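Local atomic coordinates of isoprenyl transferase (Campylobacter jejuni, PDB entry 3UGS), a protein that probably condenses isopentenyl diphosphate with allylic pyrophosphates to make polyprenyl diphosphates, working as a magnesium-dependent homodimer. Residues H9-M14 against D170-V175; N129-Y134 against S182-W187. All coordinates share one frame; numbering follows the deposited sequence.

Strand 9-14 opens the fold in the middle of a parallel sheet. Strand 126-134, whose later part supplies segment 129-134, joins that sheet two positions away, with strand 53-60 in between. Strand 171-175 then returns beside strand 9-14 and closes interaction 1 across 155 intervening residues. The loop after it carries segment 182-187 back to 129-134, closing interaction 2 across a shorter span. The segments alternate along the chain, so the two contacts cross rather than nest. They meet where Met172 and Ala11 pack against Phe184 and Leu185. Both touch the phosphate of the bound ligand, through Arg174 in interaction 1 and Ser182 in interaction 2, thus tying sheet and loop to one pocket.

Interaction 1 (H9-M14 against D170-V175); sequences HLAVVM and DLMLRV. With FFT ((2Z,6Z)-3,7,11-trimethyldodeca-2,6,10-trien-1-yl dihydrogen phosphate), chain C.
Val13 lays CG1 over one face of the Arg174 guanidinium, 3.7 Å from NE, where two adjacent strands of the cis-prenyltransferase parallel sheet reach the ligand pocket at their C-terminal ends. At the guanidinium edge, Arg174 NH1 donates to O1 of the farnesyl phosphate over 2.7 Å and NH2 donates to its O3 over 2.8 Å; the phosphorus lies in the guanidinium plane. Bends at chi2 and chi3 (72° and 67°) carry the arginine chain across Val13, whose CG2 touches ligand C14 at 3.7 Å. Outside the pair, Arg180 O accepts a second bond from NH2, and Asp15 forms a long, weak ion pair with NH1. Behind the guanidinium, Ala11 and Val13 bond through both N and O to the other strand in a regular parallel ladder, with Ala11 N to Leu171 O at 2.8 Å. On the sheet face carrying Leu10, Val12, Leu171 and Leu173, Leu10 and Leu171 lie side by side, Leu10 CD1 to Leu171 CD2 at 3.8 Å, and Ile212 of helix 206-218 packs on Leu171 and Leu173. At the far end Asp170 OD2, which also accepts from Lys8 N, turns its anti lone pair to His9 N at 3.0 Å.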
loop_
_atom_site.group_PDB
_atom_site.type_symbol
_atom_site.label_atom_id
_atom_site.label_comp_id
_atom_site.label_asym_id
_atom_site.label_seq_id
_atom_site.Cartn_x
_atom_site.Cartn_y
_atom_site.Cartn_z
ATOM N N HIS A 9 7.005 14.692 0.072
ATOM C CA HIS A 9 5.584 14.327 -0.044
ATOM C C HIS A 9 5.136 13.602 1.170
ATOM O O HIS A 9 5.498 12.480 1.418
ATOM C CB HIS A 9 5.327 13.494 -1.281
ATOM C CG HIS A 9 3.885 13.253 -1.578
ATOM N ND1 HIS A 9 3.483 12.478 -2.620
ATOM C CD2 HIS A 9 2.741 13.678 -0.952
ATOM C CE1 HIS A 9 2.136 12.434 -2.665
ATOM N NE2 HIS A 9 1.674 13.162 -1.642
ATOM N N LEU A 10 4.333 14.310 1.926
ATOM C CA LEU A 10 3.718 13.804 3.134
ATOM C C LEU A 10 2.252 13.520 2.874
ATOM O O LEU A 10 1.514 14.395 2.395
ATOM C CB LEU A 10 3.863 14.811 4.257
ATOM C CG LEU A 10 3.173 14.469 5.588
ATOM C CD1 LEU A 10 3.683 13.187 6.233
ATOM C CD2 LEU A 10 3.330 15.650 6.546
ATOM N N ALA A 11 1.847 12.297 3.182
ATOM C CA ALA A 11 0.431 11.899 3.077
ATOM C C ALA A 11 -0.151 11.603 4.458
ATOM O O ALA A 11 0.496 10.992 5.334
ATOM C CB ALA A 11 0.238 10.708 2.155
ATOM N N VAL A 12 -1.403 12.025 4.615
ATOM C CA VAL A 12 -2.093 11.927 5.878
ATOM C C VAL A 12 -3.504 11.418 5.740
ATOM O O VAL A 12 -4.302 11.904 4.916
ATOM C CB VAL A 12 -2.130 13.290 6.594
ATOM C CG1 VAL A 12 -2.947 13.197 7.873
ATOM C CG2 VAL A 12 -0.719 13.777 6.889
ATOM N N VAL A 13 -3.803 10.440 6.568
ATOM C CA VAL A 13 -5.145 9.937 6.714
ATOM C C VAL A 13 -5.479 9.768 8.179
ATOM O O VAL A 13 -4.689 9.283 8.981
ATOM C CB VAL A 13 -5.414 8.612 5.984
ATOM C CG1 VAL A 13 -4.466 7.528 6.467
ATOM C CG2 VAL A 13 -6.890 8.193 6.208
ATOM N N MET A 14 -6.684 10.177 8.517
ATOM C CA MET A 14 -7.169 10.057 9.914
ATOM C C MET A 14 -8.251 9.001 9.997
ATOM O O MET A 14 -8.913 8.705 9.031
ATOM C CB MET A 14 -7.686 11.392 10.424
ATOM C CG MET A 14 -6.721 12.530 10.114
ATOM S SD MET A 14 -7.579 14.074 9.765
ATOM C CE MET A 14 -6.201 15.136 9.320
ATOM N N ASP A 170 6.698 9.816 0.411
ATOM C CA ASP A 170 7.874 9.542 1.289
ATOM C C ASP A 170 7.462 9.068 2.641
ATOM O O ASP A 170 7.972 8.077 3.163
ATOM C CB ASP A 170 8.732 10.781 1.424
ATOM C CG ASP A 170 9.227 11.262 0.054
ATOM O OD1 ASP A 170 9.905 10.459 -0.670
ATOM O OD2 ASP A 170 8.921 12.425 -0.304
ATOM N N LEU A 171 6.497 9.797 3.185
ATOM C CA LEU A 171 5.866 9.455 4.486
ATOM C C LEU A 171 4.342 9.401 4.465
ATOM O O LEU A 171 3.658 10.359 4.136
ATOM C CB LEU A 171 6.317 10.400 5.586
ATOM C CG LEU A 171 5.829 9.977 6.970
ATOM C CD1 LEU A 171 6.326 8.595 7.358
ATOM C CD2 LEU A 171 6.219 10.986 8.030
ATOM N N MET A 172 3.849 8.241 4.840
ATOM C CA MET A 172 2.418 7.992 5.042
ATOM C C MET A 172 2.122 7.946 6.545
ATOM O O MET A 172 2.441 6.994 7.235
ATOM C CB MET A 172 1.960 6.703 4.363
ATOM C CG MET A 172 0.508 6.328 4.608
ATOM S SD MET A 172 -0.677 7.463 3.871
ATOM C CE MET A 172 -0.775 6.972 2.169
ATOM N N LEU A 173 1.467 9.000 6.997
ATOM C CA LEU A 173 1.072 9.165 8.381
ATOM C C LEU A 173 -0.423 8.867 8.621
ATOM O O LEU A 173 -1.322 9.498 8.096
ATOM C CB LEU A 173 1.433 10.570 8.870
ATOM C CG LEU A 173 1.046 10.947 10.307
ATOM C CD1 LEU A 173 1.970 10.322 11.357
ATOM C CD2 LEU A 173 1.075 12.460 10.430
ATOM N N ARG A 174 -0.659 7.853 9.418
ATOM C CA ARG A 174 -2.013 7.542 9.900
ATOM C C ARG A 174 -2.200 8.189 11.284
ATOM O O ARG A 174 -1.432 7.962 12.200
ATOM C CB ARG A 174 -2.269 6.032 9.968
ATOM C CG ARG A 174 -3.398 5.622 10.909
ATOM C CD ARG A 174 -4.806 5.972 10.388
ATOM N NE ARG A 174 -5.176 5.198 9.191
ATOM C CZ ARG A 174 -6.417 4.997 8.749
ATOM N NH1 ARG A 174 -7.454 5.537 9.365
ATOM N NH2 ARG A 174 -6.626 4.265 7.668
ATOM N N VAL A 175 -3.194 9.044 11.397
ATOM C CA VAL A 175 -3.589 9.569 12.698
ATOM C C VAL A 175 -4.911 8.936 13.135
ATOM O O VAL A 175 -5.994 9.262 12.663
ATOM C CB VAL A 175 -3.736 11.085 12.711
ATOM C CG1 VAL A 175 -3.957 11.553 14.145
ATOM C CG2 VAL A 175 -2.503 11.748 12.099
HETATM O O3 FFT C . -9.241 3.305 7.392
HETATM P P FFT C . -10.416 4.125 7.854
HETATM O O1 FFT C . -10.069 5.086 8.949
HETATM O O2 FFT C . -11.639 3.250 8.058
HETATM O O FFT C . -10.852 5.113 6.643
HETATM C C14 FFT C . -10.029 6.239 6.270
HETATM C C13 FFT C . -10.526 6.877 4.993
HETATM C C11 FFT C . -10.858 8.162 4.912
HETATM C C12 FFT C . -11.348 8.731 3.634
HETATM C C10 FFT C . -10.662 9.105 6.067
HETATM C C9 FFT C . -11.928 9.821 6.439
HETATM C C8 FFT C . -11.752 10.501 7.784
HETATM C C6 FFT C . -11.764 11.843 7.906
HETATM C C7 FFT C . -11.617 12.518 9.249
HETATM C C5 FFT C . -11.937 12.691 6.677
HETATM C C4 FFT C . -12.654 13.944 7.125
HETATM C C3 FFT C . -13.213 14.728 5.962
HETATM C C1 FFT C . -13.555 16.026 6.149
HETATM C C2 FFT C . -13.379 16.684 7.508
HETATM C C FFT C . -14.111 16.808 4.976
#

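Interaction 2 (N129-Y134 against S182-W187); sequences NLAISY and SNFLLW. With FFT ((2Z,6Z)-3,7,11-trimethyldodeca-2,6,10-trien-1-yl dihydrogen phosphate), chain C.
The Tyr134 hydroxyl has two partners: Glu139 OE1 hydrogen-bonds it, and Leu185 N adds a weak, bent bond to OH of 3.2 Å and 128°, arriving at the ring edge near its plane. Tyr134 CG stands anti to its backbone N (chi1 165°), which sends the ring across to the loop. There Leu185 crosses it at about a right angle and sets CD2 3.3 Å from Tyr134 OH, while Tyr134 CE2 lies 3.5 Å from Asn183 O. Phe184 turns an edge to the strand, its CE1 3.9 Å from Ala131 CB. Leu185 CD1 rests over one face of the same phenyl ring, offset toward its rim. Left-handed backbone at Asn183 and Leu185 flanks an extended Phe184. The first residue of the segment reaches the ligand: Ser182 OG donates to phosphate O3 over 2.6 Å, part of the pocket that holds the farnesyl phosphate. Asn183 ND2 bonds Glu62, and Arg137 of the second subunit binds Trp187 O. The loop thus packs on Ala131 and Tyr134 of strand 126-134, with Phe57 of strand 53-60 stacked on the Phe184 ring, Met172 of strand 171-175 against it, and Asn183 OD1 bonded to the backbone N of Arg137 in helix 136-149 of the same chain.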
loop_
_atom_site.group_PDB
_atom_site.type_symbol
_atom_site.label_atom_id
_atom_site.label_comp_id
_atom_site.label_asym_id
_atom_site.label_seq_id
_atom_site.Cartn_x
_atom_site.Cartn_y
_atom_site.Cartn_z
ATOM N N ASN A 129 -2.777 18.457 -1.757
ATOM C CA ASN A 129 -3.486 17.451 -2.591
ATOM C C ASN A 129 -4.652 16.826 -1.803
ATOM O O ASN A 129 -4.468 16.145 -0.794
ATOM C CB ASN A 129 -2.562 16.352 -3.082
ATOM C CG ASN A 129 -1.341 16.897 -3.790
ATOM O OD1 ASN A 129 -1.479 17.647 -4.746
ATOM N ND2 ASN A 129 -0.144 16.506 -3.343
ATOM N N LEU A 130 -5.840 17.107 -2.293
ATOM C CA LEU A 130 -7.067 16.698 -1.615
ATOM C C LEU A 130 -7.740 15.569 -2.383
ATOM O O LEU A 130 -8.230 15.740 -3.510
ATOM C CB LEU A 130 -8.027 17.886 -1.438
ATOM C CG LEU A 130 -9.170 17.699 -0.424
ATOM C CD1 LEU A 130 -8.650 17.466 1.005
ATOM C CD2 LEU A 130 -10.097 18.916 -0.448
ATOM N N ALA A 131 -7.746 14.415 -1.744
ATOM C CA ALA A 131 -8.364 13.203 -2.293
ATOM C C ALA A 131 -9.848 13.093 -1.978
ATOM O O ALA A 131 -10.259 12.822 -0.859
ATOM C CB ALA A 131 -7.622 11.969 -1.814
ATOM N N ILE A 132 -10.650 13.307 -3.003
ATOM C CA ILE A 132 -12.140 13.360 -2.866
ATOM C C ILE A 132 -12.833 12.488 -3.878
ATOM O O ILE A 132 -12.602 12.621 -5.077
ATOM C CB ILE A 132 -12.743 14.762 -3.071
ATOM C CG1 ILE A 132 -11.887 15.796 -2.401
ATOM C CG2 ILE A 132 -14.161 14.827 -2.528
ATOM C CD1 ILE A 132 -12.221 17.206 -2.884
ATOM N N SER A 133 -13.719 11.639 -3.376
ATOM C CA SER A 133 -14.269 10.553 -4.186
ATOM C C SER A 133 -13.088 9.873 -4.901
ATOM O O SER A 133 -13.064 9.668 -6.094
ATOM C CB SER A 133 -15.262 11.069 -5.228
ATOM O OG SER A 133 -15.697 9.976 -6.041
ATOM N N TYR A 134 -12.083 9.601 -4.117
ATOM C CA TYR A 134 -10.826 9.050 -4.609
ATOM C C TYR A 134 -10.581 7.634 -4.111
ATOM O O TYR A 134 -10.797 7.293 -2.973
ATOM C CB TYR A 134 -9.641 9.926 -4.216
ATOM C CG TYR A 134 -8.329 9.244 -4.383
ATOM C CD1 TYR A 134 -7.533 9.488 -5.501
ATOM C CD2 TYR A 134 -7.898 8.312 -3.458
ATOM C CE1 TYR A 134 -6.320 8.834 -5.673
ATOM C CE2 TYR A 134 -6.713 7.654 -3.626
ATOM C CZ TYR A 134 -5.918 7.913 -4.726
ATOM O OH TYR A 134 -4.710 7.231 -4.872
ATOM N N SER A 182 -6.351 1.889 3.495
ATOM C CA SER A 182 -7.701 2.107 2.996
ATOM C C SER A 182 -7.747 2.775 1.629
ATOM O O SER A 182 -8.260 3.866 1.470
ATOM C CB SER A 182 -8.502 2.922 3.991
ATOM O OG SER A 182 -8.730 2.133 5.125
ATOM N N ASN A 183 -7.196 2.091 0.645
ATOM C CA ASN A 183 -7.262 2.522 -0.786
ATOM C C ASN A 183 -6.696 3.921 -1.034
ATOM O O ASN A 183 -7.127 4.655 -1.925
ATOM C CB ASN A 183 -8.701 2.463 -1.303
ATOM C CG ASN A 183 -8.791 2.136 -2.794
ATOM O OD1 ASN A 183 -7.795 1.798 -3.422
ATOM N ND2 ASN A 183 -9.986 2.245 -3.361
ATOM N N PHE A 184 -5.726 4.268 -0.192
ATOM C CA PHE A 184 -5.094 5.587 -0.233
ATOM C C PHE A 184 -3.709 5.540 -0.857
ATOM O O PHE A 184 -2.748 5.058 -0.259
ATOM C CB PHE A 184 -5.054 6.248 1.161
ATOM C CG PHE A 184 -4.715 7.722 1.137
ATOM C CD1 PHE A 184 -5.275 8.580 0.209
ATOM C CD2 PHE A 184 -3.838 8.251 2.066
ATOM C CE1 PHE A 184 -4.948 9.928 0.201
ATOM C CE2 PHE A 184 -3.501 9.587 2.057
ATOM C CZ PHE A 184 -4.064 10.430 1.125
ATOM N N LEU A 185 -3.626 6.060 -2.080
ATOM C CA LEU A 185 -2.315 6.233 -2.762
ATOM C C LEU A 185 -1.410 4.976 -2.751
ATOM O O LEU A 185 -0.189 4.999 -2.524
ATOM C CB LEU A 185 -1.542 7.342 -2.084
ATOM C CG LEU A 185 -2.227 8.724 -2.069
ATOM C CD1 LEU A 185 -1.405 9.688 -1.217
ATOM C CD2 LEU A 185 -2.455 9.235 -3.501
ATOM N N LEU A 186 -2.024 3.854 -3.023
ATOM C CA LEU A 186 -1.285 2.562 -2.979
ATOM C C LEU A 186 -0.038 2.533 -3.879
ATOM O O LEU A 186 1.054 2.086 -3.512
ATOM C CB LEU A 186 -2.216 1.410 -3.297
ATOM C CG LEU A 186 -3.353 1.245 -2.252
ATOM C CD1 LEU A 186 -4.420 0.215 -2.712
ATOM C CD2 LEU A 186 -2.795 0.885 -0.871
ATOM N N TRP A 187 -0.223 2.974 -5.097
ATOM C CA TRP A 187 0.879 2.935 -6.076
ATOM C C TRP A 187 2.067 3.773 -5.616
ATOM O O TRP A 187 3.230 3.353 -5.591
ATOM C CB TRP A 187 0.406 3.395 -7.439
ATOM C CG TRP A 187 1.469 3.364 -8.502
ATOM C CD1 TRP A 187 2.487 4.259 -8.708
ATOM C CD2 TRP A 187 1.614 2.368 -9.551
ATOM N NE1 TRP A 187 3.228 3.883 -9.786
ATOM C CE2 TRP A 187 2.733 2.775 -10.338
ATOM C CE3 TRP A 187 0.900 1.232 -9.920
ATOM C CZ2 TRP A 187 3.134 2.073 -11.421
ATOM C CZ3 TRP A 187 1.320 0.515 -10.979
ATOM C CH2 TRP A 187 2.414 0.931 -11.740
HETATM O O3 FFT C . -9.241 3.305 7.392
HETATM P P FFT C . -10.416 4.125 7.854
HETATM O O1 FFT C . -10.069 5.086 8.949
HETATM O O2 FFT C . -11.639 3.250 8.058
HETATM O O FFT C . -10.852 5.113 6.643
HETATM C C14 FFT C . -10.029 6.239 6.270
HETATM C C13 FFT C . -10.526 6.877 4.993
HETATM C C11 FFT C . -10.858 8.162 4.912
HETATM C C12 FFT C . -11.348 8.731 3.634
HETATM C C10 FFT C . -10.662 9.105 6.067
HETATM C C9 FFT C . -11.928 9.821 6.439
HETATM C C8 FFT C . -11.752 10.501 7.784
HETATM C C6 FFT C . -11.764 11.843 7.906
HETATM C C7 FFT C . -11.617 12.518 9.249
HETATM C C5 FFT C . -11.937 12.691 6.677
HETATM C C4 FFT C . -12.654 13.944 7.125
HETATM C C3 FFT C . -13.213 14.728 5.962
HETATM C C1 FFT C . -13.555 16.026 6.149
HETATM C C2 FFT C . -13.379 16.684 7.508
HETATM C C FFT C . -14.111 16.808 4.976
#